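Local coordinates for protein membrane attack complex assembly inhibitor BGA71 (Borreliella bavariensis, PDB 6FMH) that inhibits assembly of the complement membrane attack complex, probably helping this outer surface protein of a Lyme disease spirochaete to evade killing by serum, at residues A43-D48 with E81-L86; Q102-I107 with Q149-K154; D160-D165 with D174-Y179. All coordinates share one frame; numbering follows the deposited sequence.

Contact 1: residues A43-D48 with E81-L86; sequences ATFKAD and EILETL
Thr44 and Glu84 mark the point where the short helix 43-46 comes nearest to the C-terminal half of helix 73-88, their CA atoms 7.0 Å apart. From there the chain of 43-48 turns away after its short helix. The polar part of the contact is a single hydrogen bond, given by Thr44 OG1 to Glu84 OE2 at 2.8 Å. The hydroxyl does not lie in the carboxylate plane but approaches from above it, 59° out. The Glu84 chain runs out straight from CG (chi2 176°), carrying its carboxylate to the threonine; its CG also passes 3.9 Å from Thr44 CB, so the aliphatic part of the chain shares in the packing. One residue further on, Phe45 lays the outer end of its ring against Leu83. Phe45 CZ lies 4.0 Å from Leu83 CB, which sits at the ring edge, close to its plane, and the leucine stands across the end of the ring. The contact thus has a polar half at Thr44, partly exposed, and a buried apolar half at Phe45. Tyr87, a turn further along helix 73-88, meets the Phe45 ring edge-to-face, while helix 90-123 closes the apolar side through Ser96 against Phe45 and through Phe99 and Ile100 against Leu83.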
# COMPACT_ATOMS: atom_id res chain seq x y z
N ALA A 43 -8.44 -19.05 -11.55
CA ALA A 43 -9.89 -19.33 -11.59
C ALA A 43 -10.27 -20.50 -10.71
O ALA A 43 -11.18 -20.40 -9.89
CB ALA A 43 -10.34 -19.60 -13.01
N THR A 44 -9.59 -21.62 -10.92
CA THR A 44 -9.81 -22.84 -10.11
C THR A 44 -9.77 -22.63 -8.59
O THR A 44 -10.59 -23.21 -7.86
CB THR A 44 -8.77 -23.92 -10.50
OG1 THR A 44 -8.87 -24.21 -11.91
CG2 THR A 44 -8.96 -25.22 -9.71
N PHE A 45 -8.89 -21.76 -8.12
CA PHE A 45 -8.83 -21.40 -6.68
C PHE A 45 -9.96 -20.47 -6.25
O PHE A 45 -10.40 -20.50 -5.10
CB PHE A 45 -7.51 -20.74 -6.35
CG PHE A 45 -6.35 -21.63 -6.61
CD1 PHE A 45 -5.95 -22.56 -5.66
CD2 PHE A 45 -5.74 -21.64 -7.88
CE1 PHE A 45 -4.94 -23.44 -5.93
CE2 PHE A 45 -4.74 -22.55 -8.15
CZ PHE A 45 -4.33 -23.44 -7.18
N LYS A 46 -10.41 -19.63 -7.19
CA LYS A 46 -11.54 -18.74 -7.02
C LYS A 46 -12.82 -19.52 -6.88
O LYS A 46 -13.69 -19.20 -6.10
CB LYS A 46 -11.65 -17.79 -8.22
CG LYS A 46 -10.78 -16.53 -8.17
CD LYS A 46 -11.36 -15.48 -9.08
CE LYS A 46 -10.52 -14.19 -9.13
NZ LYS A 46 -10.25 -13.66 -10.49
N ALA A 47 -12.94 -20.61 -7.62
CA ALA A 47 -14.15 -21.43 -7.60
C ALA A 47 -14.25 -22.26 -6.33
O ALA A 47 -15.28 -22.88 -6.09
CB ALA A 47 -14.22 -22.31 -8.83
N ASP A 48 -13.18 -22.26 -5.52
CA ASP A 48 -13.12 -23.05 -4.30
C ASP A 48 -13.88 -22.41 -3.14
O ASP A 48 -13.62 -21.29 -2.75
CB ASP A 48 -11.66 -23.27 -3.91
CG ASP A 48 -11.50 -24.05 -2.63
OD1 ASP A 48 -12.51 -24.34 -2.00
OD2 ASP A 48 -10.37 -24.33 -2.19
N GLU A 81 -1.48 -24.91 -15.40
CA GLU A 81 -1.76 -26.30 -15.61
C GLU A 81 -1.19 -27.14 -14.46
O GLU A 81 -1.87 -27.97 -13.88
CB GLU A 81 -1.26 -26.72 -16.98
CG GLU A 81 -1.35 -28.21 -17.29
CD GLU A 81 -0.93 -28.52 -18.72
OE1 GLU A 81 -1.35 -27.77 -19.58
OE2 GLU A 81 -0.19 -29.50 -19.00
N ILE A 82 0.08 -26.89 -14.13
CA ILE A 82 0.71 -27.54 -12.99
C ILE A 82 -0.20 -27.49 -11.74
O ILE A 82 -0.49 -28.54 -11.12
CB ILE A 82 2.06 -26.90 -12.61
CG1 ILE A 82 3.09 -27.22 -13.68
CG2 ILE A 82 2.54 -27.49 -11.27
CD1 ILE A 82 4.35 -26.40 -13.65
N LEU A 83 -0.65 -26.29 -11.41
CA LEU A 83 -1.42 -26.13 -10.19
C LEU A 83 -2.78 -26.75 -10.28
O LEU A 83 -3.27 -27.29 -9.32
CB LEU A 83 -1.52 -24.66 -9.81
CG LEU A 83 -0.19 -23.99 -9.45
CD1 LEU A 83 -0.46 -22.53 -9.24
CD2 LEU A 83 0.45 -24.61 -8.22
N GLU A 84 -3.38 -26.72 -11.46
CA GLU A 84 -4.70 -27.32 -11.67
C GLU A 84 -4.68 -28.84 -11.75
O GLU A 84 -5.60 -29.50 -11.31
CB GLU A 84 -5.34 -26.75 -12.92
CG GLU A 84 -5.92 -25.37 -12.68
CD GLU A 84 -6.49 -24.73 -13.94
OE1 GLU A 84 -6.48 -25.36 -15.00
OE2 GLU A 84 -7.00 -23.61 -13.84
N THR A 85 -3.63 -29.39 -12.31
CA THR A 85 -3.40 -30.83 -12.18
C THR A 85 -3.40 -31.24 -10.69
O THR A 85 -4.12 -32.15 -10.30
CB THR A 85 -2.05 -31.20 -12.79
OG1 THR A 85 -1.95 -30.60 -14.11
CG2 THR A 85 -1.83 -32.70 -12.87
N LEU A 86 -2.58 -30.56 -9.89
CA LEU A 86 -2.40 -30.92 -8.48
C LEU A 86 -3.70 -30.74 -7.72
O LEU A 86 -4.06 -31.59 -6.90
CB LEU A 86 -1.29 -30.08 -7.82
CG LEU A 86 0.15 -30.33 -8.27
CD1 LEU A 86 1.14 -29.34 -7.68
CD2 LEU A 86 0.58 -31.74 -7.93

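Contact 2: residues Q102-I107 with Q149-K154; sequences QIVASI and QNFAKK
Facing Ile107 across the pair, with CA atoms 8.3 Å apart, Phe151 brings helix 127-163 against helix 90-123; the local axes approach to 11.3 Å and run roughly antiparallel, at 141°. Such a separation is bridged by one large side chain, for Phe151 is the residue of 149-154 that makes all the side-chain contacts with 102-107. Its CG stands anti to the backbone N (chi1 167°), which sends the ring out from its own helix to the opposing one. Three aliphatic residues receive it along one side, from root to tip. Near the root, Ile107 CD1 comes within 3.6 Å of Phe151 CD1 and lies almost as close to CG, the isoleucine set nearly perpendicular to the phenylalanine. At the far end Val104 CG2 lies 3.7 Å from Phe151 CZ. Between these two, Ile103 offers its CG2 methyl to Phe151 CE1 at 4.2 Å, a looser touch. All three methyls approach the ring obliquely. Ile103 and Val104 are adjacent, and Ile107 lies one turn on. Beyond the two segments, Phe99 of helix 90-123 and Thr64 and Ser68 of helix 55-68 also touch Phe151, and Ile65 packs on Val104. On another face of helix 90-123, Ala105 and Ser106 pack against Ile123 and Lys124 of the second subunit. All four residues that meet between the segments are buried and purely hydrocarbon in their side chains, which implies that the two helices are held together here by dispersion and by exclusion of water rather than by directional bonds.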
# COMPACT_ATOMS: atom_id res chain seq x y z
N GLN A 102 1.07 -20.52 1.13
CA GLN A 102 2.14 -20.59 2.10
C GLN A 102 3.47 -20.13 1.61
O GLN A 102 4.25 -19.56 2.35
CB GLN A 102 2.26 -22.02 2.60
CG GLN A 102 3.03 -22.22 3.90
CD GLN A 102 3.49 -23.68 4.01
OE1 GLN A 102 2.67 -24.57 3.82
NE2 GLN A 102 4.79 -23.93 4.26
N ILE A 103 3.77 -20.38 0.34
CA ILE A 103 5.08 -19.99 -0.19
C ILE A 103 5.00 -18.69 -0.96
O ILE A 103 5.73 -17.76 -0.67
CB ILE A 103 5.65 -21.14 -1.01
CG1 ILE A 103 6.02 -22.25 -0.04
CG2 ILE A 103 6.79 -20.66 -1.92
CD1 ILE A 103 7.48 -22.54 0.19
N VAL A 104 4.15 -18.64 -1.99
CA VAL A 104 4.14 -17.52 -2.90
C VAL A 104 3.69 -16.28 -2.14
O VAL A 104 4.28 -15.20 -2.25
CB VAL A 104 3.25 -17.80 -4.13
CG1 VAL A 104 3.06 -16.54 -4.95
CG2 VAL A 104 3.89 -18.88 -5.00
N ALA A 105 2.64 -16.44 -1.37
CA ALA A 105 2.03 -15.34 -0.69
C ALA A 105 2.94 -14.76 0.39
O ALA A 105 2.86 -13.57 0.71
CB ALA A 105 0.66 -15.77 -0.09
N SER A 106 3.77 -15.60 0.97
CA SER A 106 4.64 -15.18 2.07
C SER A 106 5.81 -14.42 1.53
O SER A 106 6.30 -13.48 2.12
CB SER A 106 5.10 -16.43 2.85
OG SER A 106 3.96 -17.08 3.46
N ILE A 107 6.30 -14.88 0.39
CA ILE A 107 7.39 -14.22 -0.29
C ILE A 107 6.96 -12.79 -0.56
O ILE A 107 7.65 -11.85 -0.25
CB ILE A 107 7.76 -14.98 -1.56
CG1 ILE A 107 8.52 -16.25 -1.17
CG2 ILE A 107 8.65 -14.15 -2.47
CD1 ILE A 107 8.50 -17.33 -2.22
N GLN A 149 13.71 -13.23 -5.70
CA GLN A 149 14.55 -13.56 -6.87
C GLN A 149 14.86 -15.04 -6.88
O GLN A 149 14.96 -15.63 -7.93
CB GLN A 149 15.84 -12.70 -6.89
CG GLN A 149 15.65 -11.32 -7.48
CD GLN A 149 16.78 -10.38 -7.08
OE1 GLN A 149 17.95 -10.76 -7.06
NE2 GLN A 149 16.43 -9.13 -6.75
N ASN A 150 15.18 -15.61 -5.71
CA ASN A 150 15.62 -17.01 -5.69
C ASN A 150 14.45 -17.87 -5.98
O ASN A 150 14.57 -18.81 -6.77
CB ASN A 150 16.25 -17.42 -4.36
CG ASN A 150 17.47 -16.61 -4.02
OD1 ASN A 150 17.73 -16.29 -2.85
ND2 ASN A 150 18.27 -16.31 -5.01
N PHE A 151 13.31 -17.53 -5.44
CA PHE A 151 12.08 -18.21 -5.85
C PHE A 151 11.84 -18.17 -7.36
O PHE A 151 11.45 -19.15 -7.95
CB PHE A 151 10.87 -17.60 -5.12
CG PHE A 151 9.55 -18.04 -5.70
CD1 PHE A 151 8.92 -19.24 -5.29
CD2 PHE A 151 8.91 -17.26 -6.65
CE1 PHE A 151 7.71 -19.64 -5.84
CE2 PHE A 151 7.71 -17.66 -7.18
CZ PHE A 151 7.10 -18.84 -6.79
N ALA A 152 12.04 -17.01 -7.97
CA ALA A 152 11.80 -16.80 -9.40
C ALA A 152 12.73 -17.67 -10.21
O ALA A 152 12.34 -18.31 -11.19
CB ALA A 152 11.97 -15.33 -9.74
N LYS A 153 14.00 -17.69 -9.80
CA LYS A 153 14.99 -18.51 -10.47
C LYS A 153 14.46 -19.96 -10.44
O LYS A 153 14.24 -20.56 -11.48
CB LYS A 153 16.33 -18.37 -9.80
CG LYS A 153 17.53 -18.62 -10.70
CD LYS A 153 17.87 -17.39 -11.55
CE LYS A 153 19.09 -17.66 -12.46
NZ LYS A 153 19.34 -16.57 -13.46
N LYS A 154 14.12 -20.43 -9.24
CA LYS A 154 13.56 -21.73 -9.07
C LYS A 154 12.33 -21.97 -9.89
O LYS A 154 12.18 -23.04 -10.47
CB LYS A 154 13.21 -21.99 -7.62
CG LYS A 154 13.16 -23.47 -7.27
CD LYS A 154 14.54 -23.99 -6.90
CE LYS A 154 14.60 -25.50 -6.85
NZ LYS A 154 15.47 -26.12 -7.90

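Contact 3: residues D160-D165 with D174-Y179; sequences DDYNKD and DALATY
Asp161 and Tyr179 meet at about a right angle, with the carboxylate and the phenol ring turned 83° against each other. Tyr179 OH gives a hydrogen bond to Asp161 OD2 at 2.7 Å, reaching the oxygen on its anti side and 21° out of the carboxylate plane. The carboxylate oxygen lies at the ring edge, 3.4 Å from Tyr179 CE2. Tyr179 points its ring straight out from the helix, CG opposite the backbone N (chi1 180°), and reaches most of the way across the 10.0 Å between the CA atoms; the aspartate meets it. Its hydroxyl is also hydrogen-bonded to Thr158 OG1, and these two partners probably fix the ring's position. Tyr162 and Leu176 make a lighter, apolar touch: Leu176 CD1 stands at the edge of the Tyr162 ring, 4.3 Å from Tyr162 CD1. The phenol oxygen of Tyr162 is hydrogen-bonded to Glu81 OE2 of helix 73-88. Just beyond, helix 127-163 finishes in a Schellman motif, in which Asp165 takes positive phi; its carboxylate accepts a hydrogen bond from Gln170 N and is hydrogen-bonded to Thr171 OG1. The whole is an antiparallel alpha-alpha hairpin: two helices joined by a short loop.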
# COMPACT_ATOMS: atom_id res chain seq x y z
N ASP A 160 10.64 -25.01 -17.08
CA ASP A 160 11.43 -25.73 -18.04
C ASP A 160 11.37 -27.24 -17.78
O ASP A 160 11.21 -28.02 -18.72
CB ASP A 160 12.87 -25.30 -17.93
CG ASP A 160 13.08 -23.93 -18.33
OD1 ASP A 160 12.12 -23.24 -18.78
OD2 ASP A 160 14.24 -23.50 -18.18
N ASP A 161 11.58 -27.64 -16.52
CA ASP A 161 11.53 -29.05 -16.15
C ASP A 161 10.22 -29.68 -16.54
O ASP A 161 10.18 -30.80 -17.01
CB ASP A 161 11.74 -29.21 -14.64
CG ASP A 161 13.22 -29.24 -14.24
OD1 ASP A 161 14.11 -29.25 -15.12
OD2 ASP A 161 13.48 -29.24 -13.02
N TYR A 162 9.15 -28.94 -16.34
CA TYR A 162 7.82 -29.42 -16.68
C TYR A 162 7.67 -29.67 -18.17
O TYR A 162 7.19 -30.71 -18.59
CB TYR A 162 6.75 -28.43 -16.20
CG TYR A 162 5.34 -28.90 -16.38
CD1 TYR A 162 4.75 -29.76 -15.44
CD2 TYR A 162 4.55 -28.48 -17.48
CE1 TYR A 162 3.44 -30.21 -15.61
CE2 TYR A 162 3.26 -28.89 -17.63
CZ TYR A 162 2.72 -29.76 -16.70
OH TYR A 162 1.44 -30.20 -16.84
N ASN A 163 8.11 -28.71 -18.98
CA ASN A 163 8.01 -28.85 -20.41
C ASN A 163 8.87 -29.96 -20.98
O ASN A 163 8.50 -30.58 -22.01
CB ASN A 163 8.38 -27.55 -21.10
CG ASN A 163 7.33 -26.52 -20.92
OD1 ASN A 163 6.15 -26.83 -20.85
ND2 ASN A 163 7.73 -25.27 -20.81
N LYS A 164 9.99 -30.27 -20.31
CA LYS A 164 10.79 -31.40 -20.71
C LYS A 164 10.31 -32.71 -20.05
O LYS A 164 10.85 -33.79 -20.34
CB LYS A 164 12.28 -31.18 -20.44
CG LYS A 164 12.83 -29.94 -21.14
CD LYS A 164 14.27 -29.59 -20.70
CE LYS A 164 14.67 -28.22 -21.22
NZ LYS A 164 16.11 -27.91 -21.15
N ASP A 165 9.26 -32.67 -19.26
CA ASP A 165 8.78 -33.88 -18.51
C ASP A 165 9.88 -34.56 -17.70
O ASP A 165 9.88 -35.79 -17.56
CB ASP A 165 8.13 -34.93 -19.45
CG ASP A 165 7.31 -35.99 -18.70
OD1 ASP A 165 6.76 -35.73 -17.63
OD2 ASP A 165 7.21 -37.12 -19.21
N ASP A 174 1.78 -37.78 -9.26
CA ASP A 174 2.51 -38.14 -8.05
C ASP A 174 3.95 -37.67 -8.09
O ASP A 174 4.45 -37.10 -7.14
CB ASP A 174 2.47 -39.64 -7.84
CG ASP A 174 1.06 -40.15 -7.55
OD1 ASP A 174 0.22 -39.41 -7.03
OD2 ASP A 174 0.77 -41.29 -7.84
N ALA A 175 4.58 -37.83 -9.25
CA ALA A 175 5.93 -37.34 -9.45
C ALA A 175 5.89 -35.85 -9.29
O ALA A 175 6.73 -35.28 -8.59
CB ALA A 175 6.47 -37.74 -10.82
N LEU A 176 4.91 -35.22 -9.96
CA LEU A 176 4.76 -33.77 -9.93
C LEU A 176 4.68 -33.27 -8.49
O LEU A 176 5.44 -32.39 -8.10
CB LEU A 176 3.52 -33.35 -10.67
CG LEU A 176 3.25 -31.84 -10.69
CD1 LEU A 176 4.37 -31.12 -11.39
CD2 LEU A 176 1.92 -31.58 -11.39
N ALA A 177 3.82 -33.92 -7.71
CA ALA A 177 3.63 -33.57 -6.31
C ALA A 177 4.93 -33.66 -5.53
O ALA A 177 5.20 -32.79 -4.69
CB ALA A 177 2.62 -34.50 -5.68
N THR A 178 5.74 -34.67 -5.80
CA THR A 178 6.96 -34.81 -5.06
C THR A 178 7.92 -33.68 -5.38
O THR A 178 8.55 -33.11 -4.48
CB THR A 178 7.63 -36.16 -5.35
OG1 THR A 178 6.70 -37.19 -5.07
CG2 THR A 178 8.86 -36.38 -4.55
N TYR A 179 7.99 -33.34 -6.66
CA TYR A 179 8.86 -32.30 -7.10
C TYR A 179 8.50 -30.95 -6.43
O TYR A 179 9.38 -30.21 -5.98
CB TYR A 179 8.77 -32.20 -8.62
CG TYR A 179 9.63 -31.13 -9.23
CD1 TYR A 179 9.26 -29.81 -9.23
CD2 TYR A 179 10.79 -31.46 -9.90
CE1 TYR A 179 10.05 -28.85 -9.81
CE2 TYR A 179 11.59 -30.51 -10.52
CZ TYR A 179 11.23 -29.21 -10.46
OH TYR A 179 12.04 -28.25 -11.01

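In the fold
The three contacts come one after another along the chain, without nesting, their centres about 17 to 18 Å apart within an all-helical fold. Contact 2 is the most central, about 5 Å from the centre of the chain; contacts 1 and 3 are 16 and 19 Å out. Helices 73-88 and 90-123, which carry contacts 1 and 2, are consecutive, yet these contacts do not touch (nearest atoms about 7 Å). Contacts 1 and 3 do: Ile82 packs on Tyr162 and Leu86 on Leu176, so helix 73-88 lies between helix 43-46 and helices 127-163 and 173-183. Contacts 2 and 3 share, without touching, helix 127-163, which runs from the buried middle of the bundle to the end where helices 73-88 and 173-183 pack.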